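Local coordinates for protein APL1 (Anopheles gambiae, PDB 3O6N) that probably acts with the leucine-rich repeat protein LRIM1, as a heterodimer, to regulate complement-like immunity in the mosquito, at residues A[282-287]-A[303-308]; A[333-338]-A[357-362]; A[342-347]-A[366-371]; A[351-356]-A[378-383]. One frame throughout, in Å; residues are numbered along the deposited sequence.

Contact 1 lies within the regular repeats, whereas contacts 2, 3 and 4 surround the C-terminal end, where the last repeats meet what is probably a capping segment. All four mix buried and exposed residues. Contact 1 joins two successive turns through an asparagine side chain, one backbone bond and bridging water. Contact 3 is also polar, with a strand-like pairing and an aspartate that grips backbone and hydroxyl groups beside a glycan. Contacts 2 and 4 both use helix 353-359: contact 2 rests on leucine packing with one weak bond and a water, contact 4 on loose van der Waals contacts of the helix with mostly polar residues. Contacts 2, 3 and 4 touch one another, while contact 1 stands apart.

Contact 1 of 4, residues A[282-287]-A[303-308]; sequences NRLVAL and SHNHLL
The carboxamide of Asn305 lies flat beneath Leu284, whose CB, CG and CD1 spread over one face; Leu284 CG is 3.3 Å from Asn305 OD1. Asn282 N approaches that oxygen from the opposite face, and Asn282 CB sits just beyond it. The His306 ring is turned obliquely to Leu284 O and to Arg283 CA, which is 4.0 Å from its ND1. The His304 ring stacks on His327 and has Ser303 OG in plane at its edge. Leu284 N comes down on Asn305 OD1 from the side of its own side chain, giving a nearly straight bond (3.1 Å, 173° at the hydrogen) from 37° above the carbonyl plane; the bond from Asn282 N is weak. Asn305 CG is anti to its own carbonyl carbon (chi1 -78°), which sets it beside its own backbone N, next to Leu284 CG and CB. Asn305 ND2 donates to Leu302 O and Ile279 O, so both ends of the buried amide are satisfied. Further along, His306 N binds Leu284 O at 2.9 Å, lying in the plane of that carbonyl. Leu307 then fills the inner side, its CD2 meeting Leu284 CB at 3.9 Å and Leu287 CB at 4.2 Å. On the outer side Val285 CG1 rests on His306 CB, at 4.0 Å. Water 1 donates to Asn282 O and His304 O. Asn282 repeats the scheme one turn earlier, its OD1 accepting from Leu260 N and its ND2 donating to Leu255 O, and Asn328 OD1 continues it by accepting from Leu307 N. This succession is the asparagine ladder of a leucine-rich repeat solenoid.

Contact 2 of 4, residues A[333-338]-A[357-362]; sequences LKLSTH and RALFRN
Leu359, on helix 353-359, plugs its two methyls against Leu333 and Leu335 of the loop that leads to the last repeat strand, 343-345. This places the helix of what is probably the C-terminal cap against the end of the leucine-rich repeat solenoid. The tight part is wholly leucine. Leu359 CD1 packs on Leu335 CD1 at 3.7 Å, touches Leu335 CG as well, and lies 3.8 Å from Leu333 O. The other methyl, Leu359 CD2, meets Leu333 CD2 at 3.9 Å. Leu359 CG is anti to the backbone N (chi1 -176°), and from there both methyls reach the loop. All three leucines are buried, and Phe317 of helix 314-317 also packs on Leu333 and Leu335, while Leu346 of the next turn packs on Leu333. The other end of the contact is looser and more open to solvent. There Asn362 faces Thr337, an exposed residue, with van der Waals contacts between Asn362 OD1 and Thr337 CA (3.7 Å) and between Asn362 OD1 and Thr337 CG2 (3.8 Å). Asn362 ND2 makes a weak, bent bond to Leu335 O at 3.4 Å. The chain after the helix is steadied by a backbone bond from Asn362 N to Leu359 O, while Asn362 O accepts from His339 NE2, a second tie to the loop side. A water supplements the weak direct bond: water 3 donates to both Leu335 O and Leu359 O and accepts from Asn362 ND2, 2.9 Å away.

Contact 3 of 4, residues A[342-347]-A[366-371]; sequences KNLTLS and PAVDDA. With NAG (2-acetamido-2-deoxy-beta-D-glucopyranose), chain D.
The glycosylation sequon Asn343-Leu344-Thr345 runs beside Ala367, Val368 and Asp369, on the last strand of the repeat stack. Asn343 ND2 is joined covalently to C1 of the N-acetylglucosamine. The sugar is also touched from the facing segment: its N2 gives a weak bond to Asp369 OD1 at 3.4 Å, and Tyr324 OH holds it from the preceding strand. Asp369 CB lies 3.5 Å from Asn343 OD1, the amide oxygen of the linkage. Residues 342-347 and 367-371 run almost parallel, 8° apart, and Leu344 and Val368 form a single beta bridge. Leu344 N donates to Ala367 O (2.9 Å), and Asp369 N returns a bond to Leu344 O (2.8 Å), nearly in line with the carbonyl. In a leucine-rich repeat solenoid each turn adds one parallel strand; strand 343-345 takes strand 322-324 on one flank, and segment 366-371 covers the other without being a regular strand. Beyond the bridge a carboxylate takes over from backbone pairing. Asp370 has its CG between the backbone N and the carbonyl carbon (chi1 61°), which puts CG close to Leu346 N and Ser347 OG; the near-zero chi2 (-11°) then sets the oxygens. Its OD1 offers the syn lone pair to Leu346 N at 2.8 Å. Its OD2 is gripped twice from one face of the carboxylate, by Ser347 N at 2.9 Å and by Ser347 OG at 2.7 Å. Water 4 donates to Ser347 OG. On the inner side Leu346 and Val368 cross at about a right angle, Leu346 CD1 resting 4.0 Å from Val368 CG1.

Contact 4 of 4, residues A[351-356]-A[378-383]; sequences WDCNSL and DYQLEH
Glu382 holds its CG anti to the backbone N (chi1 -177°), which brings it against Leu356, CG 3.8 Å from Leu356 CB; Leu356 has CG anti to the carbonyl carbon (chi1 -72°), and its CD1 lies 3.8 Å from Glu382 O. The two side chains lie alongside, pointing opposite ways, alkyl part against alkyl part. Glu382 CG also lies 4.0 Å from Cys353 O. The bend at chi2 sets CD to one side; OE2 lies over a face of the His383 ring, offset toward its rim, while OE1 is salt-bridged to Arg357 NE. Gln380 runs extended beyond CG and brings NE2 to within 3.8 Å of Cys353 SG. At the far end His383 CD2 approaches Leu356 O at 3.9 Å. The helix start is fixed by Asp352 at the N-cap, whose OD2 accepts from Ser355 N at 3.0 Å. Cys353 is disulfide-bonded to Cys387 on strand 385-388, the antiparallel neighbour of 380-382, so the helix is tied covalently to the small sheet that it packs against. A Trp-Asp-Cys start, a short helix and paired disulfides are consistent with the cysteine-rich C-terminal cap (LRRCT) that closes many leucine-rich repeat domains.

Contact 1 of 4, residues A[282-287]-A[303-308]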
# COMPACT_ATOMS: atom_id res chain seq x y z
N ASN A 282 13.72 8.92 -11.06
CA ASN A 282 14.06 7.86 -11.97
C ASN A 282 15.34 8.27 -12.69
O ASN A 282 16.18 8.96 -12.12
CB ASN A 282 12.92 7.58 -12.96
CG ASN A 282 11.86 6.65 -12.37
OD1 ASN A 282 11.85 5.46 -12.66
ND2 ASN A 282 10.99 7.19 -11.53
N ARG A 283 15.49 7.85 -13.94
CA ARG A 283 16.65 8.26 -14.72
C ARG A 283 16.22 8.78 -16.08
O ARG A 283 16.86 8.51 -17.09
CB ARG A 283 17.63 7.09 -14.88
CG ARG A 283 18.04 6.46 -13.56
CD ARG A 283 19.29 5.61 -13.72
NE ARG A 283 19.11 4.53 -14.69
CZ ARG A 283 19.00 3.25 -14.36
NH1 ARG A 283 19.07 2.87 -13.09
NH2 ARG A 283 18.83 2.34 -15.31
N LEU A 284 15.13 9.55 -16.09
CA LEU A 284 14.54 10.00 -17.34
C LEU A 284 15.46 10.95 -18.09
O LEU A 284 15.96 11.93 -17.53
CB LEU A 284 13.20 10.69 -17.11
CG LEU A 284 12.13 9.90 -16.35
CD1 LEU A 284 10.86 10.71 -16.32
CD2 LEU A 284 11.90 8.55 -17.03
N VAL A 285 15.68 10.65 -19.37
CA VAL A 285 16.43 11.54 -20.25
C VAL A 285 15.55 11.98 -21.41
O VAL A 285 15.94 12.85 -22.19
CB VAL A 285 17.70 10.87 -20.80
CG1 VAL A 285 18.70 10.61 -19.69
CG2 VAL A 285 17.35 9.58 -21.54
N ALA A 286 14.37 11.38 -21.52
CA ALA A 286 13.49 11.65 -22.65
C ALA A 286 12.03 11.65 -22.21
O ALA A 286 11.59 10.79 -21.45
CB ALA A 286 13.70 10.63 -23.75
N LEU A 287 11.27 12.62 -22.72
CA LEU A 287 9.86 12.74 -22.39
C LEU A 287 9.04 13.16 -23.60
O LEU A 287 9.27 14.23 -24.16
CB LEU A 287 9.67 13.77 -21.28
CG LEU A 287 8.22 14.12 -20.95
CD1 LEU A 287 7.54 12.95 -20.26
CD2 LEU A 287 8.16 15.36 -20.06
N SER A 303 10.34 15.51 -11.13
CA SER A 303 11.49 16.03 -10.40
C SER A 303 12.56 14.96 -10.18
O SER A 303 12.26 13.76 -10.14
CB SER A 303 11.06 16.64 -9.05
OG SER A 303 10.55 15.64 -8.16
N HIS A 304 13.80 15.39 -10.05
CA HIS A 304 14.92 14.49 -9.78
C HIS A 304 15.11 13.44 -10.86
O HIS A 304 15.07 12.24 -10.61
CB HIS A 304 14.78 13.85 -8.39
CG HIS A 304 14.98 14.82 -7.27
ND1 HIS A 304 13.96 15.55 -6.71
CD2 HIS A 304 16.11 15.21 -6.62
CE1 HIS A 304 14.43 16.33 -5.76
NE2 HIS A 304 15.74 16.15 -5.69
N ASN A 305 15.30 13.92 -12.09
CA ASN A 305 15.65 13.06 -13.21
C ASN A 305 16.81 13.68 -13.97
O ASN A 305 17.56 14.48 -13.41
CB ASN A 305 14.44 12.82 -14.11
CG ASN A 305 13.47 11.79 -13.54
OD1 ASN A 305 13.77 10.60 -13.54
ND2 ASN A 305 12.32 12.24 -13.05
N HIS A 306 16.98 13.30 -15.23
CA HIS A 306 18.09 13.82 -16.03
C HIS A 306 17.57 14.45 -17.32
O HIS A 306 18.19 14.32 -18.37
CB HIS A 306 19.08 12.71 -16.35
CG HIS A 306 19.61 12.02 -15.13
ND1 HIS A 306 19.84 10.66 -15.08
CD2 HIS A 306 19.96 12.50 -13.91
CE1 HIS A 306 20.30 10.33 -13.89
NE2 HIS A 306 20.38 11.43 -13.16
N LEU A 307 16.43 15.12 -17.23
CA LEU A 307 15.80 15.72 -18.39
C LEU A 307 16.57 16.94 -18.86
O LEU A 307 17.07 17.72 -18.05
CB LEU A 307 14.35 16.08 -18.07
CG LEU A 307 13.46 14.85 -17.82
CD1 LEU A 307 12.12 15.26 -17.23
CD2 LEU A 307 13.28 14.08 -19.12
N LEU A 308 16.67 17.11 -20.18
CA LEU A 308 17.40 18.23 -20.77
C LEU A 308 16.49 19.11 -21.62
O LEU A 308 16.52 20.34 -21.50
CB LEU A 308 18.55 17.72 -21.65
CG LEU A 308 19.69 16.93 -21.01
CD1 LEU A 308 20.55 16.29 -22.09
CD2 LEU A 308 20.52 17.83 -20.13
O HOH W 1 17.27 10.49 -10.04
O HOH W 2 15.48 15.30 -22.18

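Contact 2 of 4, residues A[333-338]-A[357-362]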
# COMPACT_ATOMS: atom_id res chain seq x y z
N LEU A 333 11.41 26.04 -21.16
CA LEU A 333 10.04 25.67 -20.86
C LEU A 333 9.12 26.72 -21.47
O LEU A 333 9.36 27.91 -21.32
CB LEU A 333 9.82 25.59 -19.35
CG LEU A 333 8.40 25.23 -18.90
CD1 LEU A 333 8.06 23.80 -19.33
CD2 LEU A 333 8.24 25.40 -17.39
N LYS A 334 8.09 26.26 -22.18
CA LYS A 334 7.12 27.16 -22.78
C LYS A 334 5.72 26.87 -22.28
O LYS A 334 5.30 25.71 -22.22
CB LYS A 334 7.14 27.03 -24.31
CG LYS A 334 8.34 27.65 -25.00
CD LYS A 334 8.22 27.50 -26.51
CE LYS A 334 9.37 28.16 -27.24
NZ LYS A 334 9.26 27.95 -28.71
N LEU A 335 4.99 27.92 -21.92
CA LEU A 335 3.60 27.78 -21.50
C LEU A 335 2.74 28.75 -22.29
O LEU A 335 3.17 29.86 -22.60
CB LEU A 335 3.46 28.06 -20.00
CG LEU A 335 4.10 27.09 -19.00
CD1 LEU A 335 3.90 27.60 -17.58
CD2 LEU A 335 3.52 25.68 -19.14
N SER A 336 1.52 28.34 -22.61
CA SER A 336 0.56 29.20 -23.28
C SER A 336 -0.00 30.22 -22.30
O SER A 336 0.04 30.01 -21.09
CB SER A 336 -0.58 28.38 -23.88
OG SER A 336 -0.11 27.49 -24.88
N THR A 337 -0.54 31.31 -22.83
CA THR A 337 -1.12 32.36 -22.01
C THR A 337 -2.24 31.81 -21.12
O THR A 337 -2.48 32.31 -20.03
CB THR A 337 -1.68 33.51 -22.88
OG1 THR A 337 -0.68 33.94 -23.80
CG2 THR A 337 -2.11 34.68 -22.01
N HIS A 338 -2.90 30.77 -21.60
CA HIS A 338 -4.08 30.23 -20.94
C HIS A 338 -3.82 28.94 -20.15
O HIS A 338 -4.76 28.20 -19.84
CB HIS A 338 -5.17 29.97 -21.98
CG HIS A 338 -4.76 29.01 -23.05
ND1 HIS A 338 -4.73 27.64 -22.86
CD2 HIS A 338 -4.35 29.22 -24.33
CE1 HIS A 338 -4.33 27.05 -23.97
NE2 HIS A 338 -4.09 27.99 -24.88
N ARG A 357 12.61 34.52 -19.20
CA ARG A 357 11.94 35.80 -19.38
C ARG A 357 10.59 35.62 -20.06
O ARG A 357 9.59 36.21 -19.64
CB ARG A 357 12.81 36.79 -20.15
CG ARG A 357 13.97 37.31 -19.34
CD ARG A 357 14.80 38.33 -20.10
NE ARG A 357 16.17 38.28 -19.63
CZ ARG A 357 17.18 37.75 -20.31
NH1 ARG A 357 16.98 37.26 -21.53
NH2 ARG A 357 18.39 37.74 -19.78
N ALA A 358 10.55 34.80 -21.10
CA ALA A 358 9.30 34.51 -21.79
C ALA A 358 8.34 33.79 -20.86
O ALA A 358 7.15 34.11 -20.80
CB ALA A 358 9.56 33.68 -23.04
N LEU A 359 8.86 32.81 -20.13
CA LEU A 359 8.02 32.00 -19.24
C LEU A 359 7.25 32.87 -18.27
O LEU A 359 6.04 32.74 -18.13
CB LEU A 359 8.88 31.00 -18.47
CG LEU A 359 8.12 30.03 -17.57
CD1 LEU A 359 7.20 29.15 -18.40
CD2 LEU A 359 9.10 29.19 -16.76
N PHE A 360 7.97 33.78 -17.61
CA PHE A 360 7.38 34.61 -16.55
C PHE A 360 6.43 35.70 -17.04
O PHE A 360 5.88 36.46 -16.25
CB PHE A 360 8.47 35.18 -15.64
CG PHE A 360 8.89 34.23 -14.55
CD1 PHE A 360 8.43 34.41 -13.25
CD2 PHE A 360 9.71 33.15 -14.82
CE1 PHE A 360 8.81 33.54 -12.25
CE2 PHE A 360 10.09 32.28 -13.82
CZ PHE A 360 9.63 32.47 -12.53
N ARG A 361 6.22 35.78 -18.35
CA ARG A 361 5.16 36.64 -18.87
C ARG A 361 3.79 36.02 -18.54
O ARG A 361 2.78 36.73 -18.49
CB ARG A 361 5.30 36.83 -20.38
CG ARG A 361 6.57 37.56 -20.80
CD ARG A 361 6.58 37.80 -22.30
NE ARG A 361 5.56 38.77 -22.70
CZ ARG A 361 5.13 38.94 -23.95
NH1 ARG A 361 5.63 38.20 -24.93
NH2 ARG A 361 4.20 39.85 -24.21
N ASN A 362 3.78 34.71 -18.31
CA ASN A 362 2.52 33.98 -18.11
C ASN A 362 2.38 33.26 -16.77
O ASN A 362 1.32 32.72 -16.46
CB ASN A 362 2.31 32.97 -19.24
CG ASN A 362 2.14 33.64 -20.58
OD1 ASN A 362 1.47 34.67 -20.69
ND2 ASN A 362 2.74 33.07 -21.61
O HOH W 3 4.72 31.43 -20.36

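Contact 3 of 4, residues A[342-347]-A[366-371]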
# COMPACT_ATOMS: atom_id res chain seq x y z
N LYS A 342 -1.16 25.78 -11.28
CA LYS A 342 -1.33 26.43 -9.99
C LYS A 342 -0.10 26.21 -9.10
O LYS A 342 0.14 26.96 -8.17
CB LYS A 342 -2.58 25.90 -9.28
CG LYS A 342 -3.88 26.22 -10.00
CD LYS A 342 -4.06 27.72 -10.16
CE LYS A 342 -5.36 28.05 -10.87
NZ LYS A 342 -5.56 29.52 -11.04
N ASN A 343 0.66 25.16 -9.39
CA ASN A 343 1.87 24.84 -8.64
C ASN A 343 2.95 24.33 -9.59
O ASN A 343 2.77 23.30 -10.24
CB ASN A 343 1.56 23.79 -7.56
CG ASN A 343 2.65 23.71 -6.49
OD1 ASN A 343 3.82 24.00 -6.75
ND2 ASN A 343 2.25 23.32 -5.28
N LEU A 344 4.06 25.06 -9.67
CA LEU A 344 5.14 24.74 -10.59
C LEU A 344 6.49 24.83 -9.88
O LEU A 344 6.77 25.82 -9.21
CB LEU A 344 5.11 25.71 -11.77
CG LEU A 344 6.20 25.62 -12.84
CD1 LEU A 344 6.13 24.27 -13.57
CD2 LEU A 344 6.07 26.78 -13.83
N THR A 345 7.31 23.78 -10.00
CA THR A 345 8.68 23.85 -9.47
C THR A 345 9.69 23.86 -10.62
O THR A 345 9.53 23.14 -11.61
CB THR A 345 9.01 22.72 -8.49
OG1 THR A 345 8.89 21.44 -9.14
CG2 THR A 345 8.08 22.77 -7.27
N LEU A 346 10.74 24.68 -10.48
CA LEU A 346 11.64 24.97 -11.60
C LEU A 346 13.11 25.01 -11.20
O LEU A 346 13.99 25.08 -12.07
CB LEU A 346 11.28 26.33 -12.21
CG LEU A 346 9.87 26.47 -12.79
CD1 LEU A 346 9.58 27.93 -13.12
CD2 LEU A 346 9.70 25.58 -14.02
N SER A 347 13.39 24.98 -9.90
CA SER A 347 14.76 25.19 -9.44
C SER A 347 15.67 24.00 -9.72
O SER A 347 15.21 22.90 -10.05
CB SER A 347 14.79 25.57 -7.95
OG SER A 347 14.50 24.45 -7.12
N PRO A 366 3.26 33.27 -6.17
CA PRO A 366 3.74 32.00 -5.63
C PRO A 366 3.32 30.73 -6.38
O PRO A 366 3.55 29.64 -5.85
CB PRO A 366 3.13 31.98 -4.23
CG PRO A 366 1.81 32.67 -4.42
CD PRO A 366 2.04 33.73 -5.48
N ALA A 367 2.73 30.84 -7.57
CA ALA A 367 2.43 29.64 -8.36
C ALA A 367 3.72 28.87 -8.56
O ALA A 367 3.79 27.66 -8.31
CB ALA A 367 1.79 30.01 -9.69
N VAL A 368 4.76 29.57 -9.02
CA VAL A 368 6.11 29.04 -9.00
C VAL A 368 6.53 28.90 -7.54
O VAL A 368 6.64 29.89 -6.82
CB VAL A 368 7.10 29.95 -9.75
CG1 VAL A 368 8.53 29.45 -9.58
CG2 VAL A 368 6.73 30.02 -11.24
N ASP A 369 6.76 27.66 -7.12
CA ASP A 369 6.88 27.36 -5.69
C ASP A 369 8.30 27.47 -5.17
O ASP A 369 8.52 27.52 -3.96
CB ASP A 369 6.34 25.95 -5.42
CG ASP A 369 6.28 25.63 -3.94
OD1 ASP A 369 5.51 26.31 -3.22
OD2 ASP A 369 7.00 24.72 -3.49
N ASP A 370 9.28 27.52 -6.07
CA ASP A 370 10.67 27.50 -5.65
C ASP A 370 11.57 28.52 -6.35
O ASP A 370 11.11 29.32 -7.16
CB ASP A 370 11.25 26.08 -5.79
CG ASP A 370 11.24 25.57 -7.22
OD1 ASP A 370 10.60 26.21 -8.08
OD2 ASP A 370 11.86 24.52 -7.48
N ALA A 371 12.85 28.48 -6.01
CA ALA A 371 13.84 29.40 -6.56
C ALA A 371 15.24 28.86 -6.30
O ALA A 371 15.43 27.97 -5.47
CB ALA A 371 13.68 30.78 -5.95
C1 NAG D . 3.41 23.06 -4.46
C2 NAG D . 2.88 23.21 -3.03
C3 NAG D . 3.88 22.72 -1.99
C4 NAG D . 4.48 21.38 -2.38
C5 NAG D . 4.98 21.40 -3.81
C6 NAG D . 5.53 20.03 -4.22
C7 NAG D . 1.31 25.00 -2.59
C8 NAG D . 1.09 26.48 -2.48
N2 NAG D . 2.56 24.60 -2.77
O3 NAG D . 3.23 22.59 -0.74
O4 NAG D . 5.55 21.07 -1.51
O5 NAG D . 3.94 21.77 -4.69
O6 NAG D . 6.92 20.11 -4.40
O7 NAG D . 0.36 24.22 -2.50
O HOH W 4 14.98 24.90 -4.12

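Contact 4 of 4, residues A[351-356]-A[378-383]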
# COMPACT_ATOMS: atom_id res chain seq x y z
N TRP A 351 18.68 26.53 -16.97
CA TRP A 351 17.85 27.41 -17.78
C TRP A 351 18.60 28.32 -18.75
O TRP A 351 19.67 28.84 -18.44
CB TRP A 351 16.98 28.29 -16.89
CG TRP A 351 16.05 27.50 -16.02
CD1 TRP A 351 16.11 27.37 -14.67
CD2 TRP A 351 14.93 26.72 -16.45
NE1 TRP A 351 15.09 26.57 -14.22
CE2 TRP A 351 14.36 26.15 -15.30
CE3 TRP A 351 14.37 26.44 -17.70
CZ2 TRP A 351 13.23 25.32 -15.36
CZ3 TRP A 351 13.25 25.62 -17.76
CH2 TRP A 351 12.70 25.07 -16.60
N ASP A 352 18.01 28.50 -19.93
CA ASP A 352 18.37 29.58 -20.82
C ASP A 352 17.62 30.82 -20.33
O ASP A 352 16.42 30.76 -20.07
CB ASP A 352 17.94 29.24 -22.25
CG ASP A 352 18.03 30.43 -23.18
OD1 ASP A 352 19.15 30.78 -23.59
OD2 ASP A 352 16.97 31.02 -23.50
N CYS A 353 18.32 31.94 -20.20
CA CYS A 353 17.71 33.14 -19.64
C CYS A 353 16.51 33.65 -20.45
O CYS A 353 15.50 34.03 -19.88
CB CYS A 353 18.74 34.26 -19.48
SG CYS A 353 19.99 33.93 -18.24
N ASN A 354 16.64 33.66 -21.78
CA ASN A 354 15.55 34.12 -22.63
C ASN A 354 14.28 33.31 -22.41
O ASN A 354 13.17 33.86 -22.40
CB ASN A 354 15.95 34.07 -24.11
CG ASN A 354 16.92 35.18 -24.48
OD1 ASN A 354 17.99 34.92 -25.02
ND2 ASN A 354 16.54 36.42 -24.19
N SER A 355 14.43 32.01 -22.23
CA SER A 355 13.29 31.14 -21.98
C SER A 355 12.58 31.52 -20.67
O SER A 355 11.36 31.55 -20.61
CB SER A 355 13.71 29.67 -21.96
OG SER A 355 12.57 28.84 -21.93
N LEU A 356 13.36 31.82 -19.64
CA LEU A 356 12.79 32.23 -18.36
C LEU A 356 12.06 33.57 -18.45
O LEU A 356 11.00 33.74 -17.84
CB LEU A 356 13.86 32.29 -17.27
CG LEU A 356 14.39 30.95 -16.77
CD1 LEU A 356 15.41 31.19 -15.66
CD2 LEU A 356 13.24 30.06 -16.28
N ASP A 378 29.03 31.39 -14.67
CA ASP A 378 28.49 31.77 -15.97
C ASP A 378 26.99 32.05 -15.94
O ASP A 378 26.37 32.31 -16.97
CB ASP A 378 28.76 30.67 -17.00
CG ASP A 378 30.23 30.52 -17.30
OD1 ASP A 378 30.94 31.54 -17.34
OD2 ASP A 378 30.68 29.37 -17.51
N TYR A 379 26.40 31.98 -14.75
CA TYR A 379 24.96 32.08 -14.61
C TYR A 379 24.54 33.29 -13.79
O TYR A 379 25.36 33.90 -13.11
CB TYR A 379 24.39 30.80 -13.99
CG TYR A 379 24.50 29.59 -14.90
CD1 TYR A 379 23.37 28.93 -15.37
CD2 TYR A 379 25.74 29.11 -15.30
CE1 TYR A 379 23.47 27.83 -16.21
CE2 TYR A 379 25.85 28.01 -16.13
CZ TYR A 379 24.72 27.38 -16.58
OH TYR A 379 24.84 26.28 -17.41
N GLN A 380 23.26 33.65 -13.89
CA GLN A 380 22.70 34.75 -13.13
C GLN A 380 21.26 34.42 -12.80
O GLN A 380 20.67 33.52 -13.40
CB GLN A 380 22.77 36.05 -13.94
CG GLN A 380 21.89 36.03 -15.19
CD GLN A 380 21.96 37.32 -15.98
OE1 GLN A 380 22.66 38.25 -15.61
NE2 GLN A 380 21.22 37.37 -17.09
N LEU A 381 20.67 35.15 -11.86
CA LEU A 381 19.27 34.97 -11.53
C LEU A 381 18.36 35.70 -12.51
O LEU A 381 18.56 36.89 -12.80
CB LEU A 381 18.98 35.45 -10.10
CG LEU A 381 19.56 34.60 -8.97
CD1 LEU A 381 19.38 35.32 -7.64
CD2 LEU A 381 18.90 33.22 -8.93
N GLU A 382 17.38 34.98 -13.04
CA GLU A 382 16.32 35.55 -13.85
C GLU A 382 15.01 35.11 -13.21
O GLU A 382 14.69 33.92 -13.18
CB GLU A 382 16.41 35.05 -15.29
CG GLU A 382 15.38 35.64 -16.24
CD GLU A 382 15.33 37.16 -16.18
OE1 GLU A 382 16.29 37.82 -16.63
OE2 GLU A 382 14.32 37.70 -15.68
N HIS A 383 14.28 36.08 -12.66
CA HIS A 383 13.08 35.78 -11.90
C HIS A 383 13.34 34.69 -10.85
O HIS A 383 12.56 33.75 -10.71
CB HIS A 383 11.93 35.38 -12.84
CG HIS A 383 11.52 36.48 -13.77
ND1 HIS A 383 11.03 37.69 -13.33
CD2 HIS A 383 11.52 36.55 -15.12
CE1 HIS A 383 10.75 38.46 -14.37
NE2 HIS A 383 11.04 37.79 -15.47